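Local coordinates for RNA-binding protein RMD9, mitochondrial (PDB 7A9X), which binds the dodecamer motif in the 3'-UTR of yeast mitochondrial mRNAs and takes part in their processing or stability, at residues A54-S58 against S79-F83; T452-L458 against S537-L543; E301-D305 against R342-A347; Y94-R98 against D154-D158. All coordinates share one frame; numbering follows the deposited sequence.

Contact 1: A54-S58 against S79-F83; sequences ALKYS and SFAMF. With nucleotides of chain B.
Tyr57 and Phe83 wedge into each other where helix 52-59 packs on helix 78-97, a helix-helix crossing in the all-helical N-terminal region ahead of the first pentatricopeptide (PPR) repeat. The short axes pass 9.9 Å apart, with their N-to-C directions at 128°. Both residues send their rings into the interface with CG trans to the main-chain nitrogen, and the two side chains meet at about a right angle. Their ring planes are inclined by 32° and the centroids lie 5.1 Å apart. The nearest atoms of the pair are Tyr57 CD2 and Phe83 CG, at 3.4 Å. Farther out along the tyrosine, Ser79 O sits 3.6 Å above one face of the ring, toward its rim, while Ser79 CB touches CE1. The phenolic OH reaches the backbone of helix 78-97 at Phe80 CA and meets the edge of the Phe80 ring in its plane, 3.6 Å from Phe80 CD1. Phe83 also packs on Ala54: its CD1 lies 3.6 Å from Ala54 CB, and its CE1 edge faces Ala54 O. Leu114 of helix 105-128 also packs on Ala54. Ser58 closes this end, its CB against Phe83 CE1 and its OG hydrogen-bonded to Asn117. The same serine touches RNA through its main chain, since the exocyclic amine of A6 of chain B donates to its carbonyl. This is consistent with readout of an adenine, and the bond from A6 N6 to Ser58 O is 3.0 Å long with an N-H...O angle of 160°.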
# COMPACT_ATOMS: atom_id res chain seq x y z
N ALA A 54 -22.96 7.62 -9.05
CA ALA A 54 -21.60 7.37 -8.61
C ALA A 54 -21.14 5.96 -8.98
O ALA A 54 -19.95 5.76 -9.25
CB ALA A 54 -21.48 7.60 -7.10
N LEU A 55 -22.05 4.98 -8.99
CA LEU A 55 -21.67 3.64 -9.42
C LEU A 55 -21.33 3.62 -10.91
O LEU A 55 -20.40 2.92 -11.33
CB LEU A 55 -22.78 2.65 -9.11
CG LEU A 55 -22.77 1.99 -7.72
CD1 LEU A 55 -23.99 1.10 -7.55
CD2 LEU A 55 -21.49 1.19 -7.51
N LYS A 56 -22.08 4.37 -11.72
CA LYS A 56 -21.77 4.44 -13.14
C LYS A 56 -20.45 5.14 -13.38
O LYS A 56 -19.72 4.78 -14.31
CB LYS A 56 -22.90 5.14 -13.89
CG LYS A 56 -22.80 5.05 -15.40
CD LYS A 56 -23.98 5.71 -16.08
CE LYS A 56 -23.90 5.57 -17.59
NZ LYS A 56 -25.03 6.27 -18.27
N TYR A 57 -20.11 6.14 -12.56
CA TYR A 57 -18.83 6.81 -12.69
C TYR A 57 -17.67 5.87 -12.36
O TYR A 57 -16.65 5.87 -13.05
CB TYR A 57 -18.79 8.05 -11.79
CG TYR A 57 -17.44 8.74 -11.71
CD1 TYR A 57 -17.08 9.72 -12.62
CD2 TYR A 57 -16.53 8.41 -10.70
CE1 TYR A 57 -15.85 10.35 -12.54
CE2 TYR A 57 -15.30 9.04 -10.62
CZ TYR A 57 -14.97 10.01 -11.54
OH TYR A 57 -13.74 10.63 -11.46
N SER A 58 -17.82 5.07 -11.30
CA SER A 58 -16.71 4.25 -10.82
C SER A 58 -16.51 2.98 -11.64
O SER A 58 -15.47 2.33 -11.49
CB SER A 58 -16.93 3.88 -9.35
OG SER A 58 -18.16 3.20 -9.17
N SER A 79 -16.87 15.69 -12.43
CA SER A 79 -17.29 14.31 -12.23
C SER A 79 -16.58 13.68 -11.03
O SER A 79 -17.17 12.87 -10.31
CB SER A 79 -17.03 13.49 -13.49
OG SER A 79 -17.89 13.89 -14.55
N PHE A 80 -15.32 14.05 -10.81
CA PHE A 80 -14.59 13.55 -9.64
C PHE A 80 -15.21 14.07 -8.35
O PHE A 80 -15.38 13.32 -7.39
CB PHE A 80 -13.12 13.96 -9.75
CG PHE A 80 -12.24 13.34 -8.70
CD1 PHE A 80 -11.83 12.02 -8.80
CD2 PHE A 80 -11.80 14.10 -7.62
CE1 PHE A 80 -11.01 11.46 -7.84
CE2 PHE A 80 -10.98 13.54 -6.66
CZ PHE A 80 -10.58 12.22 -6.77
N ALA A 81 -15.57 15.36 -8.32
CA ALA A 81 -16.23 15.92 -7.15
C ALA A 81 -17.63 15.34 -6.96
O ALA A 81 -18.05 15.07 -5.83
CB ALA A 81 -16.29 17.44 -7.26
N MET A 82 -18.36 15.14 -8.06
CA MET A 82 -19.69 14.55 -7.97
C MET A 82 -19.64 13.17 -7.33
O MET A 82 -20.44 12.86 -6.45
CB MET A 82 -20.33 14.48 -9.36
CG MET A 82 -20.94 15.78 -9.85
SD MET A 82 -22.41 16.23 -8.92
CE MET A 82 -23.45 14.80 -9.21
N PHE A 83 -18.68 12.34 -7.76
CA PHE A 83 -18.57 10.98 -7.25
C PHE A 83 -18.40 10.96 -5.73
O PHE A 83 -19.09 10.21 -5.03
CB PHE A 83 -17.39 10.27 -7.93
CG PHE A 83 -17.06 8.92 -7.34
CD1 PHE A 83 -17.88 7.83 -7.56
CD2 PHE A 83 -15.91 8.75 -6.58
CE1 PHE A 83 -17.56 6.59 -7.02
CE2 PHE A 83 -15.58 7.51 -6.04
CZ PHE A 83 -16.41 6.43 -6.27
P A B 6 -9.53 -6.87 -7.51
OP1 A B 6 -8.51 -7.57 -6.70
OP2 A B 6 -10.87 -6.61 -6.92
O5' A B 6 -8.96 -5.46 -7.99
C5' A B 6 -7.68 -5.34 -8.60
C4' A B 6 -7.13 -3.95 -8.44
O4' A B 6 -7.91 -3.03 -9.25
C3' A B 6 -7.18 -3.40 -7.01
O3' A B 6 -6.08 -2.53 -6.78
C2' A B 6 -8.48 -2.61 -7.01
O2' A B 6 -8.57 -1.59 -6.03
C1' A B 6 -8.50 -2.04 -8.42
N9 A B 6 -9.86 -1.78 -8.90
C8 A B 6 -10.82 -2.72 -9.19
N7 A B 6 -11.95 -2.19 -9.58
C5 A B 6 -11.72 -0.83 -9.54
C6 A B 6 -12.54 0.27 -9.84
N6 A B 6 -13.80 0.15 -10.25
N1 A B 6 -12.01 1.50 -9.69
C2 A B 6 -10.74 1.62 -9.27
N3 A B 6 -9.87 0.66 -8.96
C4 A B 6 -10.43 -0.56 -9.12

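Contact 2: T452-L458 against S537-L543; sequences TNNEEIL and SEDRIEL
Asn454 ND2 donates to Asp539 O over 2.6 Å, the shorter of two hydrogen bonds that join two helix N-termini, that of helix 454-470 in the stretch assigned to PPR8 and that of helix 540-551 beyond the last repeat. The N-H points nearly straight (161°) and the acceptor lies in the plane of the amide, but the donor stands 50° out of the carbonyl plane. A second bond, weak, runs 3.4 Å from Asn454 N to Ser537 OG. Each helix begins with an N-cap: Asn453 OD1 accepts from Glu456 N at 2.8 Å, and Asp539 OD1 takes Glu542 N at 3.1 Å and, weakly, Ile541 N. The other oxygen of Asp539 is held by Tyr578. Replacing Asn454 by an alanine removes the amide, which would probably leave Asp539 O without this donor and open a gap beside Leu543 and Arg540. Around these bonds methyl groups and the aliphatic part of Arg540 pack together. Leu543 turns into the contact with CG trans to its own backbone N (chi1 180°) and spreads its methyls, CD2 touching Asn454 CB at 3.6 Å and CD1 meeting Leu458. Arg540 runs extended across Ile457, whose CD1 rests on its CD. The guanidinium continues past the segment to the carbonyl oxygens of Leu446 and Ala487 and forms a cation-pi pair with Trp491, so that several partners fix its rotation. Across its path, at about a right angle, lies Thr452, with CG2 3.3 Å from Arg540 NH1.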
# COMPACT_ATOMS: atom_id res chain seq x y z
N THR A 452 31.86 12.73 7.22
CA THR A 452 31.07 13.94 7.03
C THR A 452 31.27 14.83 8.24
O THR A 452 31.81 14.41 9.26
CB THR A 452 29.58 13.63 6.81
OG1 THR A 452 28.84 14.85 6.69
CG2 THR A 452 29.03 12.82 7.97
N ASN A 453 30.83 16.08 8.11
CA ASN A 453 30.99 17.08 9.15
C ASN A 453 29.66 17.76 9.43
O ASN A 453 28.67 17.54 8.72
CB ASN A 453 32.05 18.13 8.76
CG ASN A 453 31.87 18.65 7.34
OD1 ASN A 453 30.77 18.61 6.79
ND2 ASN A 453 32.95 19.14 6.75
N ASN A 454 29.63 18.58 10.47
CA ASN A 454 28.43 19.34 10.80
C ASN A 454 28.09 20.36 9.73
O ASN A 454 26.94 20.82 9.67
CB ASN A 454 28.58 20.02 12.16
CG ASN A 454 28.54 19.04 13.31
OD1 ASN A 454 28.74 17.84 13.13
ND2 ASN A 454 28.27 19.54 14.51
N GLU A 455 29.05 20.73 8.88
CA GLU A 455 28.77 21.65 7.78
C GLU A 455 27.90 20.99 6.72
O GLU A 455 26.92 21.57 6.26
CB GLU A 455 30.08 22.14 7.17
CG GLU A 455 31.11 22.58 8.18
CD GLU A 455 32.42 22.98 7.54
OE1 GLU A 455 32.43 23.25 6.32
OE2 GLU A 455 33.45 23.03 8.25
N GLU A 456 28.25 19.76 6.33
CA GLU A 456 27.45 19.05 5.33
C GLU A 456 26.06 18.71 5.87
O GLU A 456 25.09 18.73 5.11
CB GLU A 456 28.17 17.78 4.88
CG GLU A 456 27.48 17.07 3.74
CD GLU A 456 28.24 15.84 3.27
OE1 GLU A 456 27.65 15.02 2.54
OE2 GLU A 456 29.42 15.70 3.65
N ILE A 457 25.96 18.41 7.16
CA ILE A 457 24.65 18.15 7.77
C ILE A 457 23.78 19.40 7.69
O ILE A 457 22.59 19.32 7.39
CB ILE A 457 24.82 17.66 9.21
CG1 ILE A 457 25.65 16.37 9.24
CG2 ILE A 457 23.47 17.44 9.87
CD1 ILE A 457 25.81 15.77 10.62
N LEU A 458 24.38 20.56 7.95
CA LEU A 458 23.64 21.82 7.82
C LEU A 458 23.25 22.07 6.37
O LEU A 458 22.13 22.51 6.09
CB LEU A 458 24.47 22.98 8.36
CG LEU A 458 24.46 23.20 9.87
CD1 LEU A 458 25.54 24.19 10.27
CD2 LEU A 458 23.10 23.68 10.32
N SER A 537 32.78 20.74 14.26
CA SER A 537 32.27 19.51 13.66
C SER A 537 32.61 18.30 14.52
O SER A 537 32.78 17.19 14.00
CB SER A 537 32.83 19.32 12.25
OG SER A 537 32.41 20.37 11.39
N GLU A 538 32.72 18.50 15.83
CA GLU A 538 33.04 17.42 16.75
C GLU A 538 31.82 16.83 17.45
O GLU A 538 31.93 15.76 18.05
CB GLU A 538 34.04 17.90 17.81
CG GLU A 538 35.39 18.33 17.26
CD GLU A 538 35.47 19.81 16.97
OE1 GLU A 538 34.61 20.57 17.48
OE2 GLU A 538 36.39 20.23 16.24
N ASP A 539 30.67 17.50 17.38
CA ASP A 539 29.48 17.03 18.09
C ASP A 539 28.25 17.26 17.21
O ASP A 539 27.94 18.41 16.86
CB ASP A 539 29.32 17.74 19.43
CG ASP A 539 28.41 17.00 20.38
OD1 ASP A 539 27.28 16.64 19.98
OD2 ASP A 539 28.82 16.76 21.54
N ARG A 540 27.55 16.18 16.88
CA ARG A 540 26.34 16.27 16.08
C ARG A 540 25.09 16.51 16.92
O ARG A 540 24.13 17.12 16.43
CB ARG A 540 26.14 15.00 15.25
CG ARG A 540 27.30 14.66 14.32
CD ARG A 540 26.90 13.52 13.40
NE ARG A 540 28.03 13.01 12.62
CZ ARG A 540 27.92 12.08 11.68
NH1 ARG A 540 29.00 11.67 11.02
NH2 ARG A 540 26.74 11.55 11.40
N ILE A 541 25.07 16.03 18.16
CA ILE A 541 23.88 16.20 19.00
C ILE A 541 23.66 17.67 19.33
O ILE A 541 22.52 18.15 19.41
CB ILE A 541 23.98 15.33 20.26
CG1 ILE A 541 23.99 13.85 19.89
CG2 ILE A 541 22.85 15.64 21.22
CD1 ILE A 541 24.03 12.92 21.07
N GLU A 542 24.75 18.42 19.51
CA GLU A 542 24.62 19.85 19.77
C GLU A 542 24.06 20.59 18.56
O GLU A 542 23.20 21.47 18.71
CB GLU A 542 25.97 20.44 20.18
CG GLU A 542 26.55 19.81 21.44
CD GLU A 542 27.76 20.56 21.96
OE1 GLU A 542 27.87 20.72 23.20
OE2 GLU A 542 28.59 20.99 21.14
N LEU A 543 24.52 20.24 17.36
CA LEU A 543 23.95 20.83 16.15
C LEU A 543 22.48 20.45 16.00
O LEU A 543 21.66 21.27 15.57
CB LEU A 543 24.75 20.37 14.93
CG LEU A 543 24.25 20.91 13.58
CD1 LEU A 543 24.42 22.42 13.52
CD2 LEU A 543 24.97 20.24 12.43

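Contact 3: E301-D305 against R342-A347; sequences ESFFD and RIWEKA
Ile343 lies over one face of the Phe304 ring, its CG2 4.1 Å from the ring centroid in a CH-pi contact and nearest to CZ, toward the rim. The ring enters with CG trans to the backbone nitrogen (chi1 173°), and it slides past the isoleucine in the opposite direction. At its edge, near the ring plane, Lys346 CB approaches CE2 at 4.0 Å. Ile343 CD1 reaches on to the carboxylate of Glu301, 3.8 Å from OE2. Beside this apolar patch a single water ties three charged groups together: it donates to Glu301 OE2 at 2.9 Å and to Asp305 OD1 at 2.6 Å, and accepts from Lys346 NZ at 2.6 Å. Both its protons are thus spent on carboxylates, and the lysine probably offsets their charge. The direct salt bridge from Lys346 NZ to Asp305 OD1 is long, 3.7 Å, so the water does much of the linking. The extended lysine chain carries its ammonium group there past the ring edge. In the next shell His339 bonds the other oxygen of Glu301, while Phe326, Leu327 and Ile330 of helix 320-334 pack on Ile343. The segment axes run 12.2 Å apart and only 21° from parallel, one assigned to PPR4 and the other to PPR5. Such side-by-side packing of like-directed helices from consecutive repeats is characteristic of alpha-solenoids such as those built from PPR repeats.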
# COMPACT_ATOMS: atom_id res chain seq x y z
N GLU A 301 5.96 -18.84 -12.44
CA GLU A 301 6.63 -18.12 -13.52
C GLU A 301 5.94 -18.37 -14.86
O GLU A 301 5.92 -17.47 -15.71
CB GLU A 301 8.10 -18.52 -13.60
CG GLU A 301 8.85 -17.85 -14.74
CD GLU A 301 10.32 -17.67 -14.45
OE1 GLU A 301 10.74 -17.90 -13.30
OE2 GLU A 301 11.07 -17.30 -15.38
N SER A 302 5.37 -19.56 -15.07
CA SER A 302 4.66 -19.81 -16.32
C SER A 302 3.47 -18.87 -16.45
O SER A 302 3.26 -18.26 -17.51
CB SER A 302 4.21 -21.27 -16.38
OG SER A 302 3.42 -21.62 -15.26
N PHE A 303 2.68 -18.72 -15.38
CA PHE A 303 1.58 -17.77 -15.41
C PHE A 303 2.08 -16.33 -15.52
O PHE A 303 1.40 -15.49 -16.12
CB PHE A 303 0.71 -17.94 -14.17
CG PHE A 303 -0.36 -18.98 -14.32
CD1 PHE A 303 -0.07 -20.32 -14.13
CD2 PHE A 303 -1.65 -18.62 -14.66
CE1 PHE A 303 -1.05 -21.28 -14.27
CE2 PHE A 303 -2.64 -19.57 -14.81
CZ PHE A 303 -2.34 -20.91 -14.61
N PHE A 304 3.25 -16.04 -14.96
CA PHE A 304 3.83 -14.71 -15.11
C PHE A 304 4.20 -14.44 -16.56
O PHE A 304 4.00 -13.32 -17.06
CB PHE A 304 5.05 -14.57 -14.20
CG PHE A 304 5.82 -13.29 -14.40
CD1 PHE A 304 5.42 -12.12 -13.77
CD2 PHE A 304 6.95 -13.26 -15.21
CE1 PHE A 304 6.13 -10.95 -13.96
CE2 PHE A 304 7.66 -12.09 -15.40
CZ PHE A 304 7.25 -10.93 -14.77
N ASP A 305 4.75 -15.44 -17.25
CA ASP A 305 5.08 -15.28 -18.66
C ASP A 305 3.83 -15.14 -19.52
O ASP A 305 3.85 -14.47 -20.55
CB ASP A 305 5.93 -16.45 -19.15
CG ASP A 305 7.25 -16.57 -18.42
OD1 ASP A 305 7.80 -15.52 -18.01
OD2 ASP A 305 7.74 -17.71 -18.24
N ARG A 342 16.03 -11.14 -13.23
CA ARG A 342 15.43 -11.39 -14.53
C ARG A 342 13.93 -11.10 -14.52
O ARG A 342 13.39 -10.56 -15.49
CB ARG A 342 15.70 -12.82 -14.97
CG ARG A 342 17.14 -13.05 -15.44
CD ARG A 342 17.34 -14.45 -16.02
NE ARG A 342 17.53 -15.47 -14.98
CZ ARG A 342 16.57 -16.27 -14.53
NH1 ARG A 342 16.84 -17.16 -13.59
NH2 ARG A 342 15.34 -16.19 -15.03
N ILE A 343 13.24 -11.47 -13.43
CA ILE A 343 11.81 -11.19 -13.35
C ILE A 343 11.57 -9.69 -13.22
O ILE A 343 10.65 -9.14 -13.84
CB ILE A 343 11.18 -11.96 -12.17
CG1 ILE A 343 11.33 -13.47 -12.39
CG2 ILE A 343 9.72 -11.59 -12.01
CD1 ILE A 343 10.69 -13.98 -13.67
N TRP A 344 12.41 -9.00 -12.44
CA TRP A 344 12.28 -7.55 -12.31
C TRP A 344 12.48 -6.86 -13.65
O TRP A 344 11.79 -5.88 -13.95
CB TRP A 344 13.29 -7.04 -11.28
CG TRP A 344 13.31 -5.55 -11.15
CD1 TRP A 344 12.46 -4.78 -10.42
CD2 TRP A 344 14.25 -4.65 -11.76
NE1 TRP A 344 12.80 -3.45 -10.54
CE2 TRP A 344 13.90 -3.35 -11.36
CE3 TRP A 344 15.35 -4.83 -12.61
CZ2 TRP A 344 14.60 -2.22 -11.78
CZ3 TRP A 344 16.05 -3.71 -13.02
CH2 TRP A 344 15.67 -2.42 -12.61
N GLU A 345 13.42 -7.34 -14.46
CA GLU A 345 13.64 -6.75 -15.78
C GLU A 345 12.42 -6.89 -16.66
O GLU A 345 12.03 -5.95 -17.37
CB GLU A 345 14.86 -7.38 -16.45
CG GLU A 345 16.20 -6.78 -16.05
CD GLU A 345 17.35 -7.37 -16.83
OE1 GLU A 345 17.23 -8.53 -17.28
OE2 GLU A 345 18.38 -6.67 -17.01
N LYS A 346 11.78 -8.07 -16.64
CA LYS A 346 10.59 -8.27 -17.45
C LYS A 346 9.43 -7.41 -16.96
O LYS A 346 8.65 -6.90 -17.76
CB LYS A 346 10.20 -9.75 -17.45
CG LYS A 346 11.19 -10.65 -18.17
CD LYS A 346 10.68 -12.08 -18.26
CE LYS A 346 11.64 -12.96 -19.04
NZ LYS A 346 11.09 -14.33 -19.25
N ALA A 347 9.32 -7.23 -15.64
CA ALA A 347 8.25 -6.39 -15.11
C ALA A 347 8.46 -4.93 -15.49
O ALA A 347 7.50 -4.23 -15.85
CB ALA A 347 8.16 -6.55 -13.60
O HOH W 1 10.15 -15.13 -16.99

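Contact 4: Y94-R98 against D154-D158; sequences YYSLR and DISDD
Arg98 and Asp158 bring the segments together at one end, their CA atoms 8.5 Å apart, and Tyr94 faces Ile155 at the other with a CA separation of 8.9 Å. The C-terminal part of helix 78-97 with Arg98 after it and the turn of helix 151-161 opposite therefore run the same way at a nearly even spacing, bridged chiefly by side chains. The buried carboxylate of Asp158 gathers two of them on OD2. Arg98 NH2 forms a salt bridge of 2.8 Å to OD2, meeting that oxygen's syn lone pair, with the oxygen close to the guanidinium plane. Tyr94 OH adds a weak hydrogen bond of 2.7 Å. The contact belongs to the bundle of helices preceding the PPR repeats, where helix 105-128 packs against both partners and puts Leu111 on Tyr94 and Ile155 alike. Arg98 starts from a chi1 of 58°, CG lying between N and C, then stretches out to NE, which bonds weakly to Tyr95 O. This lays the face of the guanidinium against the edge of the Tyr95 ring, whose CD1 stands 3.7 Å above the guanidinium centre. A leucine in place of Arg98 lacks the guanidinium, and would probably leave Asp158 with no counter-charge across this contact and the edge of the Tyr95 ring without the flat group it rests on. Beyond that, Tyr95 OH points at Asp154 OD2, a hydrogen bond modelled so short that its exact length is doubtful. Ile155 CG1 lies over one face of the Tyr94 ring, 4.1 Å from its centroid, in a CH-pi contact, with CZ its nearest ring atom.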
# COMPACT_ATOMS: atom_id res chain seq x y z
N TYR A 94 -28.80 7.28 3.93
CA TYR A 94 -28.94 5.93 4.47
C TYR A 94 -29.44 5.94 5.90
O TYR A 94 -30.32 5.15 6.27
CB TYR A 94 -27.60 5.19 4.38
CG TYR A 94 -27.54 3.94 5.21
CD1 TYR A 94 -28.14 2.76 4.77
CD2 TYR A 94 -26.88 3.92 6.43
CE1 TYR A 94 -28.09 1.61 5.53
CE2 TYR A 94 -26.83 2.77 7.20
CZ TYR A 94 -27.43 1.62 6.74
OH TYR A 94 -27.38 0.47 7.50
N TYR A 95 -28.89 6.83 6.74
CA TYR A 95 -29.29 6.86 8.14
C TYR A 95 -30.74 7.29 8.31
O TYR A 95 -31.38 6.94 9.31
CB TYR A 95 -28.36 7.79 8.92
CG TYR A 95 -26.93 7.32 8.93
CD1 TYR A 95 -26.57 6.15 9.60
CD2 TYR A 95 -25.93 8.04 8.29
CE1 TYR A 95 -25.26 5.71 9.61
CE2 TYR A 95 -24.61 7.61 8.30
CZ TYR A 95 -24.28 6.44 8.96
OH TYR A 95 -22.98 6.01 8.98
N SER A 96 -31.28 8.03 7.34
CA SER A 96 -32.70 8.38 7.33
C SER A 96 -33.55 7.30 6.68
O SER A 96 -34.66 7.02 7.15
CB SER A 96 -32.90 9.71 6.59
OG SER A 96 -34.28 9.97 6.39
N LEU A 97 -33.05 6.68 5.61
CA LEU A 97 -33.83 5.70 4.87
C LEU A 97 -33.80 4.31 5.48
O LEU A 97 -34.57 3.45 5.03
CB LEU A 97 -33.34 5.64 3.42
CG LEU A 97 -33.72 6.82 2.54
CD1 LEU A 97 -33.13 6.65 1.15
CD2 LEU A 97 -35.23 6.97 2.47
N ARG A 98 -32.94 4.06 6.46
CA ARG A 98 -32.93 2.74 7.10
C ARG A 98 -34.17 2.50 7.94
O ARG A 98 -34.47 1.34 8.26
CB ARG A 98 -31.67 2.57 7.95
CG ARG A 98 -31.49 3.61 9.04
CD ARG A 98 -30.33 3.23 9.95
NE ARG A 98 -29.95 4.29 10.87
CZ ARG A 98 -28.97 4.19 11.76
NH1 ARG A 98 -28.69 5.21 12.56
NH2 ARG A 98 -28.27 3.07 11.85
N ASP A 154 -21.21 0.73 10.06
CA ASP A 154 -22.59 1.03 10.42
C ASP A 154 -23.57 0.16 9.65
O ASP A 154 -24.60 -0.26 10.19
CB ASP A 154 -22.89 2.51 10.18
CG ASP A 154 -22.09 3.42 11.09
OD1 ASP A 154 -21.36 2.90 11.96
OD2 ASP A 154 -22.19 4.66 10.93
N ILE A 155 -23.27 -0.13 8.38
CA ILE A 155 -24.17 -0.95 7.58
C ILE A 155 -24.11 -2.41 8.04
O ILE A 155 -25.13 -3.09 8.13
CB ILE A 155 -23.85 -0.81 6.09
CG1 ILE A 155 -23.99 0.66 5.66
CG2 ILE A 155 -24.76 -1.69 5.25
CD1 ILE A 155 -23.69 0.90 4.20
N SER A 156 -22.90 -2.90 8.33
CA SER A 156 -22.75 -4.27 8.79
C SER A 156 -23.48 -4.49 10.11
O SER A 156 -24.09 -5.54 10.33
CB SER A 156 -21.27 -4.63 8.94
OG SER A 156 -20.74 -4.07 10.13
N ASP A 157 -23.44 -3.50 11.00
CA ASP A 157 -24.11 -3.63 12.29
C ASP A 157 -25.63 -3.56 12.14
O ASP A 157 -26.36 -4.25 12.85
CB ASP A 157 -23.61 -2.56 13.26
CG ASP A 157 -22.15 -2.73 13.61
OD1 ASP A 157 -21.54 -3.73 13.18
OD2 ASP A 157 -21.60 -1.86 14.32
N ASP A 158 -26.11 -2.72 11.21
CA ASP A 158 -27.55 -2.65 10.97
C ASP A 158 -28.09 -3.94 10.37
O ASP A 158 -29.25 -4.29 10.59
CB ASP A 158 -27.87 -1.46 10.06
CG ASP A 158 -27.76 -0.13 10.78
OD1 ASP A 158 -27.45 -0.13 11.99
OD2 ASP A 158 -28.00 0.91 10.14

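Contacts 1 and 4 share helix 78-97, which meets helix 52-59 early in its course and helix 151-161 toward its C-terminal end; their centres are 22 Å apart and their nearest atoms about 12 Å. Contact 3 lies in the repeats, its centre 35 Å from that of contact 1, and contact 2 is farther along the chain, 46 Å from contact 3 and 58 Å from contact 4 between centres. Contacts 2 and 4 fall on opposite sides of the chain's centre. RNA is touched directly in contact 1, whereas the nearest atoms of contacts 3, 2 and 4 stay about 9, 12 and 14 Å from it.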